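Local coordinates for mbSHANK1 protein (Monosiga brevicollis, PDB 6X23), which carries the PDZ domain described here, which binds a GIRK3 peptide, and probably serves as a scaffold linking receptors to other proteins, at residues Leu65-Gly70 and Ala93-Arg98; Phe26-Ala31 and Gln41-Arg46; Met13-Met18 and Ala57-Gly62. One frame throughout, in Å; residues are numbered along the deposited sequence.

Overall arrangement
The small, single-chain PDZ domain illustrates how one hydrophobic core can be closed from several sides. Contact 1 lies in the four-stranded antiparallel sheet, and its strand 91-99 is the neighbour of strand 10-18, which contributes to contact 3; their centres are about 9 Å apart. Contact 2 holds strand 26-29, whose R27, L28 and S29 pair antiparallel with the bound GIRK3 peptide. Its centre is about 11 Å from that of contact 1 and about 13 Å from that of contact 3. F94 CE2 of contact 1 packs 3.6 Å from F26 CZ of contact 2, while L59 CD2 of contact 3 lies 3.6 Å from F26 CG, so F26 gathers all three.

Contact 1: Leu65-Gly70 and Ala93-Arg98; sequences LLELNG and AFRIAR
L66 and E67 both face R95 across two antiparallel strands, a classic beta bulge in the sheet of this PDZ domain and a good example of one carbonyl serving two donors. R95 O accepts from L66 N at 2.8 Å, in the carbonyl plane. It also takes E67 N at 2.9 Å, tilted from that plane. In return R95 N gives to E67 O at 2.8 Å, an oxygen that also has a CA-H...O contact from F94. Past the strand end, N69 N reaches A93 O in a nearly straight bond of 2.8 Å (174° at the hydrogen). A93 N answers by giving to N69 OD1 at 3.0 Å, and N69 ND2 is bonded to S88 OG. E67 and R95 run side by side, R95 CG anti to its backbone N (chi1 -177°). R95 NH1 then meets E67 OE2 at 3.2 Å in a salt bridge, from above a carboxylate turned 83° to the guanidinium. An alanine in place of E67 would probably leave this guanidinium without its acidic mate and freer to swing. On the sheet's other face, beside helix 78-87, L65 CD1 touches F94 CD1, and L68 CD1 lies 3.3 Å from F94 CE1.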
ATOM      1  N   LEU A  65      -0.570  -5.183   0.974  1.00 29.20           N
ATOM      2  CA  LEU A  65      -1.740  -4.644   0.307  1.00 25.79           C
ATOM      3  C   LEU A  65      -2.726  -5.758  -0.015  1.00 34.73           C
ATOM      4  O   LEU A  65      -2.377  -6.730  -0.692  1.00 44.10           O
ATOM      5  CB  LEU A  65      -1.304  -3.930  -0.966  1.00 30.37           C
ATOM      6  CG  LEU A  65      -2.377  -3.069  -1.624  1.00 40.24           C
ATOM      7  CD1 LEU A  65      -3.140  -2.230  -0.588  1.00 33.85           C
ATOM      8  CD2 LEU A  65      -1.750  -2.168  -2.667  1.00 42.30           C
ATOM      9  N   LEU A  66      -3.959  -5.622   0.462  1.00 23.96           N
ATOM     10  CA  LEU A  66      -5.008  -6.573   0.158  1.00 23.14           C
ATOM     11  C   LEU A  66      -6.099  -5.982  -0.725  1.00 32.71           C
ATOM     12  O   LEU A  66      -6.516  -6.614  -1.701  1.00 38.24           O
ATOM     13  CB  LEU A  66      -5.617  -7.090   1.454  1.00 27.94           C
ATOM     14  CG  LEU A  66      -5.013  -8.328   2.122  1.00 38.68           C
ATOM     15  CD1 LEU A  66      -3.498  -8.300   2.164  1.00 31.99           C
ATOM     16  CD2 LEU A  66      -5.564  -8.431   3.543  1.00 31.94           C
ATOM     17  N   GLU A  67      -6.603  -4.795  -0.400  1.00 26.77           N
ATOM     18  CA  GLU A  67      -7.677  -4.190  -1.178  1.00 27.21           C
ATOM     19  C   GLU A  67      -7.330  -2.737  -1.460  1.00 25.43           C
ATOM     20  O   GLU A  67      -6.781  -2.033  -0.611  1.00 23.43           O
ATOM     21  CB  GLU A  67      -9.043  -4.244  -0.469  1.00 25.86           C
ATOM     22  CG  GLU A  67      -9.558  -5.634  -0.069  1.00 26.27           C
ATOM     23  CD  GLU A  67     -10.944  -5.574   0.571  1.00 28.22           C
ATOM     24  OE1 GLU A  67     -11.471  -4.452   0.768  1.00 26.14           O
ATOM     25  OE2 GLU A  67     -11.508  -6.648   0.893  1.00 34.94           O
ATOM     26  N   LEU A  68      -7.684  -2.300  -2.657  1.00 29.59           N
ATOM     27  CA  LEU A  68      -7.526  -0.932  -3.114  1.00 22.90           C
ATOM     28  C   LEU A  68      -8.912  -0.458  -3.511  1.00 20.89           C
ATOM     29  O   LEU A  68      -9.517  -1.029  -4.419  1.00 22.46           O
ATOM     30  CB  LEU A  68      -6.563  -0.886  -4.297  1.00 20.04           C
ATOM     31  CG  LEU A  68      -6.382   0.397  -5.090  1.00 20.57           C
ATOM     32  CD1 LEU A  68      -5.756   1.413  -4.188  1.00 19.65           C
ATOM     33  CD2 LEU A  68      -5.472   0.100  -6.247  1.00 22.33           C
ATOM     34  N   ASN A  69      -9.422   0.552  -2.816  1.00 21.37           N
ATOM     35  CA  ASN A  69     -10.766   1.076  -3.061  1.00 19.59           C
ATOM     36  C   ASN A  69     -11.796  -0.055  -3.102  1.00 19.83           C
ATOM     37  O   ASN A  69     -12.578  -0.203  -4.044  1.00 23.31           O
ATOM     38  CB  ASN A  69     -10.802   1.913  -4.339  1.00 14.67           C
ATOM     39  CG  ASN A  69     -10.027   3.259  -4.203  1.00 24.08           C
ATOM     40  OD1 ASN A  69      -9.798   3.771  -3.098  1.00 20.73           O
ATOM     41  ND2 ASN A  69      -9.654   3.836  -5.343  1.00 22.75           N
ATOM     42  N   GLY A  70     -11.763  -0.886  -2.080  1.00 26.77           N
ATOM     43  CA  GLY A  70     -12.726  -1.963  -1.995  1.00 26.65           C
ATOM     44  C   GLY A  70     -12.647  -2.981  -3.101  1.00 29.54           C
ATOM     45  O   GLY A  70     -13.598  -3.742  -3.287  1.00 37.83           O
ATOM     46  N   ALA A  93      -8.148   4.353  -0.655  1.00 19.05           N
ATOM     47  CA  ALA A  93      -8.438   3.479   0.469  1.00 18.34           C
ATOM     48  C   ALA A  93      -7.740   2.147   0.256  1.00 19.08           C
ATOM     49  O   ALA A  93      -7.752   1.587  -0.849  1.00 15.44           O
ATOM     50  CB  ALA A  93      -9.936   3.252   0.648  1.00 22.92           C
ATOM     51  N   PHE A  94      -7.118   1.666   1.331  1.00 23.87           N
ATOM     52  CA  PHE A  94      -6.393   0.407   1.382  1.00 16.76           C
ATOM     53  C   PHE A  94      -7.013  -0.449   2.467  1.00 19.07           C
ATOM     54  O   PHE A  94      -7.393   0.061   3.528  1.00 19.73           O
ATOM     55  CB  PHE A  94      -4.904   0.617   1.711  1.00 12.90           C
ATOM     56  CG  PHE A  94      -4.126   1.323   0.630  1.00 22.61           C
ATOM     57  CD1 PHE A  94      -4.315   1.003  -0.700  1.00 22.86           C
ATOM     58  CD2 PHE A  94      -3.222   2.324   0.947  1.00 22.06           C
ATOM     59  CE1 PHE A  94      -3.598   1.650  -1.697  1.00 20.61           C
ATOM     60  CE2 PHE A  94      -2.521   2.991  -0.053  1.00 21.25           C
ATOM     61  CZ  PHE A  94      -2.718   2.646  -1.375  1.00 20.18           C
ATOM     62  N   ARG A  95      -7.118  -1.744   2.198  1.00 16.17           N
ATOM     63  CA  ARG A  95      -7.170  -2.758   3.239  1.00 17.42           C
ATOM     64  C   ARG A  95      -5.863  -3.535   3.192  1.00 16.33           C
ATOM     65  O   ARG A  95      -5.431  -3.952   2.118  1.00 24.05           O
ATOM     66  CB  ARG A  95      -8.357  -3.693   3.038  1.00 18.82           C
ATOM     67  CG  ARG A  95      -8.524  -4.747   4.114  1.00 17.21           C
ATOM     68  CD  ARG A  95      -9.770  -5.523   3.860  1.00 15.02           C
ATOM     69  NE  ARG A  95     -10.116  -6.326   5.021  1.00 21.05           N
ATOM     70  CZ  ARG A  95     -11.182  -7.120   5.060  1.00 26.00           C
ATOM     71  NH1 ARG A  95     -11.971  -7.208   3.994  1.00 18.54           N
ATOM     72  NH2 ARG A  95     -11.452  -7.834   6.153  1.00 23.64           N
ATOM     73  N   ILE A  96      -5.230  -3.721   4.341  1.00 14.81           N
ATOM     74  CA  ILE A  96      -3.904  -4.320   4.408  1.00 20.77           C
ATOM     75  C   ILE A  96      -3.858  -5.383   5.494  1.00 23.19           C
ATOM     76  O   ILE A  96      -4.703  -5.434   6.384  1.00 24.01           O
ATOM     77  CB  ILE A  96      -2.812  -3.275   4.669  1.00 23.49           C
ATOM     78  CG1 ILE A  96      -3.135  -2.486   5.954  1.00 18.65           C
ATOM     79  CG2 ILE A  96      -2.625  -2.419   3.425  1.00 22.91           C
ATOM     80  CD1 ILE A  96      -2.370  -2.968   7.210  1.00 21.57           C
ATOM     81  N   ALA A  97      -2.807  -6.200   5.424  1.00 28.47           N
ATOM     82  CA  ALA A  97      -2.519  -7.231   6.414  1.00 30.61           C
ATOM     83  C   ALA A  97      -1.212  -6.888   7.115  1.00 28.60           C
ATOM     84  O   ALA A  97      -0.225  -6.547   6.461  1.00 31.86           O
ATOM     85  CB  ALA A  97      -2.445  -8.616   5.761  1.00 30.16           C
ATOM     86  N   ARG A  98      -1.210  -6.979   8.442  1.00 29.02           N
ATOM     87  CA  ARG A  98      -0.139  -6.467   9.278  1.00 23.83           C
ATOM     88  C   ARG A  98       0.279  -7.529  10.275  1.00 32.60           C
ATOM     89  O   ARG A  98      -0.562  -8.127  10.948  1.00 34.56           O
ATOM     90  CB  ARG A  98      -0.594  -5.193  10.010  1.00 25.44           C
ATOM     91  CG  ARG A  98       0.217  -4.779  11.181  1.00 24.98           C
ATOM     92  CD  ARG A  98      -0.241  -3.423  11.647  1.00 30.17           C
ATOM     93  NE  ARG A  98      -0.158  -2.411  10.589  1.00 29.10           N
ATOM     94  CZ  ARG A  98      -0.789  -1.231  10.620  1.00 31.48           C
ATOM     95  NH1 ARG A  98      -1.570  -0.905  11.643  1.00 28.92           N
ATOM     96  NH2 ARG A  98      -0.646  -0.361   9.625  1.00 31.57           N
TER

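Contact 2: Phe26-Ala31 and Gln41-Arg46; sequences FRLSGA and QGQWVR
S29 OG stands anti to its own backbone N (chi1 174°), and the R46 chain bends at chi3 (-111°), which turns NE back to meet it. R46 NE donates to S29 OG at 3.1 Å, the oxygen lying close to the guanidinium plane. W44 CZ3 covers one face of that guanidinium, offset toward its rim. Q43 offers a second case of a torsion steering a polar group: its chain bends at chi2 (-57°), after which NE2 meets a lone pair of A31 O at 3.0 Å. The other end of this amide is held too, since Q43 OE1 bonds to H78 ND1. R46 N gives to R27 O at 3.1 Å, whereas S29 N makes only a weak bond to W44 O. On the face opposite S29 and W44, L28 and V45 point inward. L28 CG rests 3.8 Å from Q43 CB, and F26 CD2 meets V45 CG1 at 3.9 Å, the two side chains crossing at about a right angle. L28 also leans on V81 and I85 of helix 78-87; R27, L28 and S29 pair antiparallel with the bound peptide, which lies in the groove between strand 26-29 and that helix, as is usual for PDZ domains.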
ATOM      1  N   PHE A  26       4.895   6.659   0.240  1.00 24.52           N
ATOM      2  CA  PHE A  26       5.457   5.342   0.578  1.00 24.70           C
ATOM      3  C   PHE A  26       5.911   4.652  -0.695  1.00 33.88           C
ATOM      4  O   PHE A  26       5.547   5.074  -1.780  1.00 34.37           O
ATOM      5  CB  PHE A  26       4.460   4.485   1.353  1.00 23.72           C
ATOM      6  CG  PHE A  26       3.257   4.017   0.588  1.00 19.62           C
ATOM      7  CD1 PHE A  26       2.140   4.810   0.464  1.00 21.63           C
ATOM      8  CD2 PHE A  26       3.225   2.771   0.012  1.00 21.78           C
ATOM      9  CE1 PHE A  26       1.027   4.361  -0.221  1.00 23.83           C
ATOM     10  CE2 PHE A  26       2.110   2.327  -0.670  1.00 24.82           C
ATOM     11  CZ  PHE A  26       1.009   3.121  -0.789  1.00 18.07           C
ATOM     12  N   ARG A  27       6.750   3.623  -0.543  1.00 31.51           N
ATOM     13  CA  ARG A  27       7.272   2.853  -1.704  1.00 37.78           C
ATOM     14  C   ARG A  27       6.645   1.456  -1.681  1.00 36.42           C
ATOM     15  O   ARG A  27       6.869   0.727  -0.694  1.00 38.03           O
ATOM     16  CB  ARG A  27       8.802   2.774  -1.647  1.00 45.09           C
ATOM     17  CG  ARG A  27       9.500   4.119  -1.785  1.00 57.20           C
ATOM     18  CD  ARG A  27      10.857   4.135  -1.105  1.00 71.87           C
ATOM     19  NE  ARG A  27      11.387   5.482  -0.947  1.00 71.89           N
ATOM     20  CZ  ARG A  27      11.343   6.422  -1.884  1.00 70.79           C
ATOM     21  NH1 ARG A  27      11.853   7.619  -1.646  1.00 74.09           N
ATOM     22  NH2 ARG A  27      10.789   6.164  -3.055  1.00 73.54           N
ATOM     23  N   LEU A  28       5.891   1.103  -2.726  1.00 37.94           N
ATOM     24  CA  LEU A  28       5.247  -0.184  -2.762  1.00 37.92           C
ATOM     25  C   LEU A  28       6.205  -1.165  -3.421  1.00 42.76           C
ATOM     26  O   LEU A  28       7.060  -0.788  -4.217  1.00 43.92           O
ATOM     27  CB  LEU A  28       3.944  -0.073  -3.530  1.00 34.46           C
ATOM     28  CG  LEU A  28       3.019  -1.241  -3.318  1.00 44.39           C
ATOM     29  CD1 LEU A  28       2.514  -1.234  -1.873  1.00 33.18           C
ATOM     30  CD2 LEU A  28       1.915  -1.113  -4.338  1.00 37.27           C
ATOM     31  N   SER A  29       6.094  -2.424  -3.069  1.00 42.72           N
ATOM     32  CA  SER A  29       7.114  -3.358  -3.507  1.00 44.95           C
ATOM     33  C   SER A  29       6.504  -4.743  -3.561  1.00 50.30           C
ATOM     34  O   SER A  29       5.768  -5.127  -2.649  1.00 51.47           O
ATOM     35  CB  SER A  29       8.298  -3.345  -2.549  1.00 47.78           C
ATOM     36  OG  SER A  29       9.229  -4.351  -2.891  1.00 53.14           O
ATOM     37  N   GLY A  30       6.792  -5.482  -4.619  1.00 50.56           N
ATOM     38  CA  GLY A  30       6.316  -6.850  -4.594  1.00 49.94           C
ATOM     39  C   GLY A  30       6.299  -7.456  -5.978  1.00 62.39           C
ATOM     40  O   GLY A  30       7.051  -7.041  -6.861  1.00 62.73           O
ATOM     41  N   ALA A  31       5.406  -8.432  -6.122  1.00 65.34           N
ATOM     42  CA  ALA A  31       5.336  -9.302  -7.293  1.00 64.46           C
ATOM     43  C   ALA A  31       5.178  -8.510  -8.584  1.00 71.36           C
ATOM     44  O   ALA A  31       4.186  -7.794  -8.764  1.00 68.86           O
ATOM     45  CB  ALA A  31       4.167 -10.277  -7.132  1.00 64.99           C
ATOM     46  N   GLN A  41      -0.306 -13.425  -2.817  1.00 63.25           N
ATOM     47  CA  GLN A  41       0.257 -12.847  -1.600  1.00 63.68           C
ATOM     48  C   GLN A  41       0.200 -11.323  -1.689  1.00 58.75           C
ATOM     49  O   GLN A  41      -0.457 -10.684  -0.860  1.00 59.58           O
ATOM     50  CB  GLN A  41       1.684 -13.353  -1.349  1.00 57.18           C
ATOM     51  CG  GLN A  41       2.220 -13.030   0.051  1.00 59.95           C
ATOM     52  CD  GLN A  41       1.640 -13.922   1.155  1.00 57.33           C
ATOM     53  OE1 GLN A  41       0.628 -14.589   0.971  1.00 61.50           O
ATOM     54  NE2 GLN A  41       2.273 -13.907   2.316  1.00 61.36           N
ATOM     55  N   GLY A  42       0.869 -10.733  -2.680  1.00 54.36           N
ATOM     56  CA  GLY A  42       0.582  -9.373  -3.098  1.00 49.38           C
ATOM     57  C   GLY A  42       1.709  -8.391  -2.800  1.00 54.75           C
ATOM     58  O   GLY A  42       2.744  -8.731  -2.225  1.00 63.14           O
ATOM     59  N   GLN A  43       1.480  -7.144  -3.223  1.00 41.36           N
ATOM     60  CA  GLN A  43       2.454  -6.078  -3.037  1.00 37.39           C
ATOM     61  C   GLN A  43       2.532  -5.708  -1.567  1.00 34.06           C
ATOM     62  O   GLN A  43       1.685  -6.091  -0.778  1.00 40.03           O
ATOM     63  CB  GLN A  43       2.072  -4.847  -3.858  1.00 44.63           C
ATOM     64  CG  GLN A  43       1.656  -5.167  -5.271  1.00 47.95           C
ATOM     65  CD  GLN A  43       2.726  -5.925  -6.012  1.00 48.73           C
ATOM     66  OE1 GLN A  43       3.831  -5.415  -6.221  1.00 44.28           O
ATOM     67  NE2 GLN A  43       2.423  -7.166  -6.387  1.00 45.23           N
ATOM     68  N   TRP A  44       3.545  -4.931  -1.197  1.00 35.44           N
ATOM     69  CA  TRP A  44       3.669  -4.561   0.207  1.00 39.27           C
ATOM     70  C   TRP A  44       4.455  -3.264   0.377  1.00 39.95           C
ATOM     71  O   TRP A  44       5.194  -2.828  -0.508  1.00 43.36           O
ATOM     72  CB  TRP A  44       4.305  -5.685   1.023  1.00 41.72           C
ATOM     73  CG  TRP A  44       5.605  -6.163   0.507  1.00 49.48           C
ATOM     74  CD1 TRP A  44       5.810  -7.033  -0.523  1.00 53.55           C
ATOM     75  CD2 TRP A  44       6.902  -5.828   1.018  1.00 55.72           C
ATOM     76  NE1 TRP A  44       7.162  -7.241  -0.703  1.00 63.05           N
ATOM     77  CE2 TRP A  44       7.851  -6.518   0.235  1.00 59.27           C
ATOM     78  CE3 TRP A  44       7.351  -5.008   2.058  1.00 56.65           C
ATOM     79  CZ2 TRP A  44       9.222  -6.413   0.461  1.00 61.85           C
ATOM     80  CZ3 TRP A  44       8.708  -4.908   2.283  1.00 61.35           C
ATOM     81  CH2 TRP A  44       9.630  -5.604   1.485  1.00 68.49           C
ATOM     82  N   VAL A  45       4.268  -2.661   1.549  1.00 42.03           N
ATOM     83  CA  VAL A  45       4.859  -1.378   1.922  1.00 40.14           C
ATOM     84  C   VAL A  45       6.246  -1.640   2.504  1.00 41.99           C
ATOM     85  O   VAL A  45       6.395  -2.451   3.425  1.00 44.11           O
ATOM     86  CB  VAL A  45       3.957  -0.648   2.937  1.00 32.65           C
ATOM     87  CG1 VAL A  45       4.457   0.780   3.191  1.00 34.42           C
ATOM     88  CG2 VAL A  45       2.499  -0.652   2.479  1.00 26.84           C
ATOM     89  N   ARG A  46       7.253  -1.124   1.796  1.00 51.15           N
ATOM     90  CA  ARG A  46       8.698  -1.351   2.095  1.00 57.63           C
ATOM     91  C   ARG A  46       9.253  -0.280   3.017  1.00 53.02           C
ATOM     92  O   ARG A  46      10.216  -0.602   3.718  1.00 65.20           O
ATOM     93  CB  ARG A  46       9.558  -1.387   0.834  1.00 58.41           C
ATOM     94  CG  ARG A  46      10.836  -2.204   0.979  1.00 64.10           C
ATOM     95  CD  ARG A  46      11.406  -2.695  -0.342  1.00 71.49           C
ATOM     96  NE  ARG A  46      11.327  -4.131  -0.584  1.00 76.65           N
ATOM     97  CZ  ARG A  46      12.157  -5.036  -0.069  1.00 79.01           C
ATOM     98  NH1 ARG A  46      12.015  -6.316  -0.355  1.00 73.58           N
ATOM     99  NH2 ARG A  46      13.132  -4.664   0.735  1.00 73.69           N
TER

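Contact 3: Met13-Met18 and Ala57-Gly62; sequences MDLIIM and AGLQAG
L15 and L59 cross at about a right angle, one from the strand 13-18 and the other from the turn that follows helix 53-57. Their methyls meet closely: L15 CD2 lies 3.4 Å from L59 CD1, tighter than usual van der Waals contact. The same L15 methyl also sits 3.6 Å from L59 CA, so it nestles against the base of the leucine as well as its branch. L59 CG, anti to its backbone N (chi1 -167°), is placed where both of its methyls find partners. The two branches divide the work, for CD1 faces L15 while CD2 reaches F26 and V45. Two residues along the strand, I17 also points toward the turn, and its CG1 comes to within 3.9 Å of A57 CB. The same alanine methyl touches the backbone oxygen of I16 as well, 3.3 Å away. I16 itself projects away from the turn. No hydrogen bond joins the two segments, and the contact is mainly one of van der Waals fit. I17 continues the layer onto Q53 and A54 of the helix and onto F94 of strand 91-99, and L59 touches A54 and V48. G58, at positive phi (95°), ends the helix in a Schellman motif, and its carbonyl oxygen accepts from R98 NH2. Such a glycine-closed helix end, with the next leucine folded into the core, joins the short helix of the PDZ fold to the outermost strand 10-18 of its sheet.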
ATOM      1  N   MET A  13      -6.592  -4.314   8.484  1.00 16.13           N
ATOM      2  CA  MET A  13      -7.070  -3.004   8.898  1.00 20.54           C
ATOM      3  C   MET A  13      -7.414  -2.223   7.646  1.00 18.14           C
ATOM      4  O   MET A  13      -6.805  -2.445   6.594  1.00 20.93           O
ATOM      5  CB  MET A  13      -6.017  -2.251   9.739  1.00 19.19           C
ATOM      6  CG  MET A  13      -5.866  -2.722  11.181  1.00 18.85           C
ATOM      7  SD  MET A  13      -7.395  -2.502  12.106  1.00 33.67           S
ATOM      8  CE  MET A  13      -7.191  -0.913  12.943  1.00 28.22           C
ATOM      9  N   ASP A  14      -8.400  -1.321   7.748  1.00 14.84           N
ATOM     10  CA  ASP A  14      -8.760  -0.438   6.642  1.00 14.99           C
ATOM     11  C   ASP A  14      -8.075   0.902   6.859  1.00 14.25           C
ATOM     12  O   ASP A  14      -7.918   1.333   7.981  1.00 14.55           O
ATOM     13  CB  ASP A  14     -10.262  -0.244   6.570  1.00 14.25           C
ATOM     14  CG  ASP A  14     -10.994  -1.547   6.314  1.00 19.73           C
ATOM     15  OD1 ASP A  14     -11.096  -1.922   5.139  1.00 21.68           O
ATOM     16  OD2 ASP A  14     -11.453  -2.215   7.272  1.00 23.78           O
ATOM     17  N   LEU A  15      -7.631   1.543   5.787  1.00 20.07           N
ATOM     18  CA  LEU A  15      -6.948   2.827   5.873  1.00 14.67           C
ATOM     19  C   LEU A  15      -7.470   3.728   4.764  1.00 18.92           C
ATOM     20  O   LEU A  15      -7.791   3.243   3.675  1.00 20.12           O
ATOM     21  CB  LEU A  15      -5.437   2.670   5.694  1.00 14.78           C
ATOM     22  CG  LEU A  15      -4.458   2.284   6.775  1.00 25.26           C
ATOM     23  CD1 LEU A  15      -4.808   0.946   7.291  1.00 20.60           C
ATOM     24  CD2 LEU A  15      -3.085   2.246   6.116  1.00 18.89           C
ATOM     25  N   ILE A  16      -7.534   5.038   5.037  1.00 23.23           N
ATOM     26  CA  ILE A  16      -7.883   6.062   4.062  1.00 21.32           C
ATOM     27  C   ILE A  16      -6.811   7.130   4.108  1.00 22.88           C
ATOM     28  O   ILE A  16      -6.453   7.615   5.189  1.00 19.70           O
ATOM     29  CB  ILE A  16      -9.270   6.686   4.308  1.00 27.29           C
ATOM     30  CG1 ILE A  16     -10.351   5.603   4.271  1.00 30.70           C
ATOM     31  CG2 ILE A  16      -9.596   7.665   3.205  1.00 22.59           C
ATOM     32  CD1 ILE A  16     -11.744   6.107   4.546  1.00 38.41           C
ATOM     33  N   ILE A  17      -6.279   7.476   2.940  1.00 23.25           N
ATOM     34  CA  ILE A  17      -5.111   8.337   2.806  1.00 23.69           C
ATOM     35  C   ILE A  17      -5.421   9.416   1.782  1.00 28.70           C
ATOM     36  O   ILE A  17      -5.817   9.103   0.647  1.00 27.41           O
ATOM     37  CB  ILE A  17      -3.860   7.544   2.387  1.00 20.14           C
ATOM     38  CG1 ILE A  17      -3.818   6.184   3.083  1.00 22.73           C
ATOM     39  CG2 ILE A  17      -2.619   8.316   2.733  1.00 21.66           C
ATOM     40  CD1 ILE A  17      -2.572   5.363   2.754  1.00 20.55           C
ATOM     41  N   MET A  18      -5.260  10.679   2.174  1.00 29.59           N
ATOM     42  CA  MET A  18      -5.380  11.832   1.291  1.00 30.32           C
ATOM     43  C   MET A  18      -4.057  11.981   0.552  1.00 32.80           C
ATOM     44  O   MET A  18      -2.991  11.769   1.140  1.00 26.52           O
ATOM     45  CB  MET A  18      -5.662  13.106   2.089  1.00 36.03           C
ATOM     46  CG  MET A  18      -6.884  13.077   3.023  1.00 44.20           C
ATOM     47  SD  MET A  18      -8.499  12.991   2.237  1.00 79.02           S
ATOM     48  CE  MET A  18      -9.626  12.835   3.632  1.00 57.80           C
ATOM     49  N   ALA A  57      -1.814   8.547   8.043  1.00 21.55           N
ATOM     50  CA  ALA A  57      -2.969   7.675   8.145  1.00 22.31           C
ATOM     51  C   ALA A  57      -2.635   6.342   8.788  1.00 24.09           C
ATOM     52  O   ALA A  57      -3.535   5.524   9.005  1.00 29.92           O
ATOM     53  CB  ALA A  57      -3.579   7.455   6.773  1.00 26.98           C
ATOM     54  N   GLY A  58      -1.368   6.094   9.101  1.00 32.50           N
ATOM     55  CA  GLY A  58      -1.012   4.908   9.854  1.00 26.48           C
ATOM     56  C   GLY A  58      -0.602   3.726   9.025  1.00 19.67           C
ATOM     57  O   GLY A  58      -0.610   2.600   9.527  1.00 23.03           O
ATOM     58  N   LEU A  59      -0.281   3.935   7.760  1.00 16.15           N
ATOM     59  CA  LEU A  59       0.382   2.895   6.996  1.00 23.22           C
ATOM     60  C   LEU A  59       1.746   2.642   7.623  1.00 26.44           C
ATOM     61  O   LEU A  59       2.398   3.574   8.092  1.00 24.93           O
ATOM     62  CB  LEU A  59       0.526   3.330   5.531  1.00 19.60           C
ATOM     63  CG  LEU A  59       0.914   2.174   4.627  1.00 24.18           C
ATOM     64  CD1 LEU A  59      -0.252   1.194   4.547  1.00 16.24           C
ATOM     65  CD2 LEU A  59       1.316   2.653   3.251  1.00 24.01           C
ATOM     66  N   GLN A  60       2.170   1.385   7.684  1.00 21.01           N
ATOM     67  CA  GLN A  60       3.481   1.110   8.249  1.00 30.05           C
ATOM     68  C   GLN A  60       4.241   0.149   7.359  1.00 35.28           C
ATOM     69  O   GLN A  60       3.653  -0.667   6.645  1.00 30.54           O
ATOM     70  CB  GLN A  60       3.408   0.513   9.658  1.00 24.49           C
ATOM     71  CG  GLN A  60       2.339   1.096  10.521  1.00 30.53           C
ATOM     72  CD  GLN A  60       2.558   0.793  11.990  1.00 33.31           C
ATOM     73  OE1 GLN A  60       2.054  -0.187  12.522  1.00 39.71           O
ATOM     74  NE2 GLN A  60       3.326   1.640  12.646  1.00 45.11           N
ATOM     75  N   ALA A  61       5.567   0.223   7.449  1.00 34.25           N
ATOM     76  CA  ALA A  61       6.410  -0.685   6.688  1.00 37.23           C
ATOM     77  C   ALA A  61       6.020  -2.117   7.003  1.00 36.17           C
ATOM     78  O   ALA A  61       5.709  -2.455   8.148  1.00 35.18           O
ATOM     79  CB  ALA A  61       7.884  -0.443   7.011  1.00 42.99           C
ATOM     80  N   GLY A  62       5.987  -2.954   5.974  1.00 32.43           N
ATOM     81  CA  GLY A  62       5.579  -4.314   6.146  1.00 33.17           C
ATOM     82  C   GLY A  62       4.103  -4.551   5.912  1.00 40.45           C
ATOM     83  O   GLY A  62       3.716  -5.677   5.578  1.00 43.64           O
TER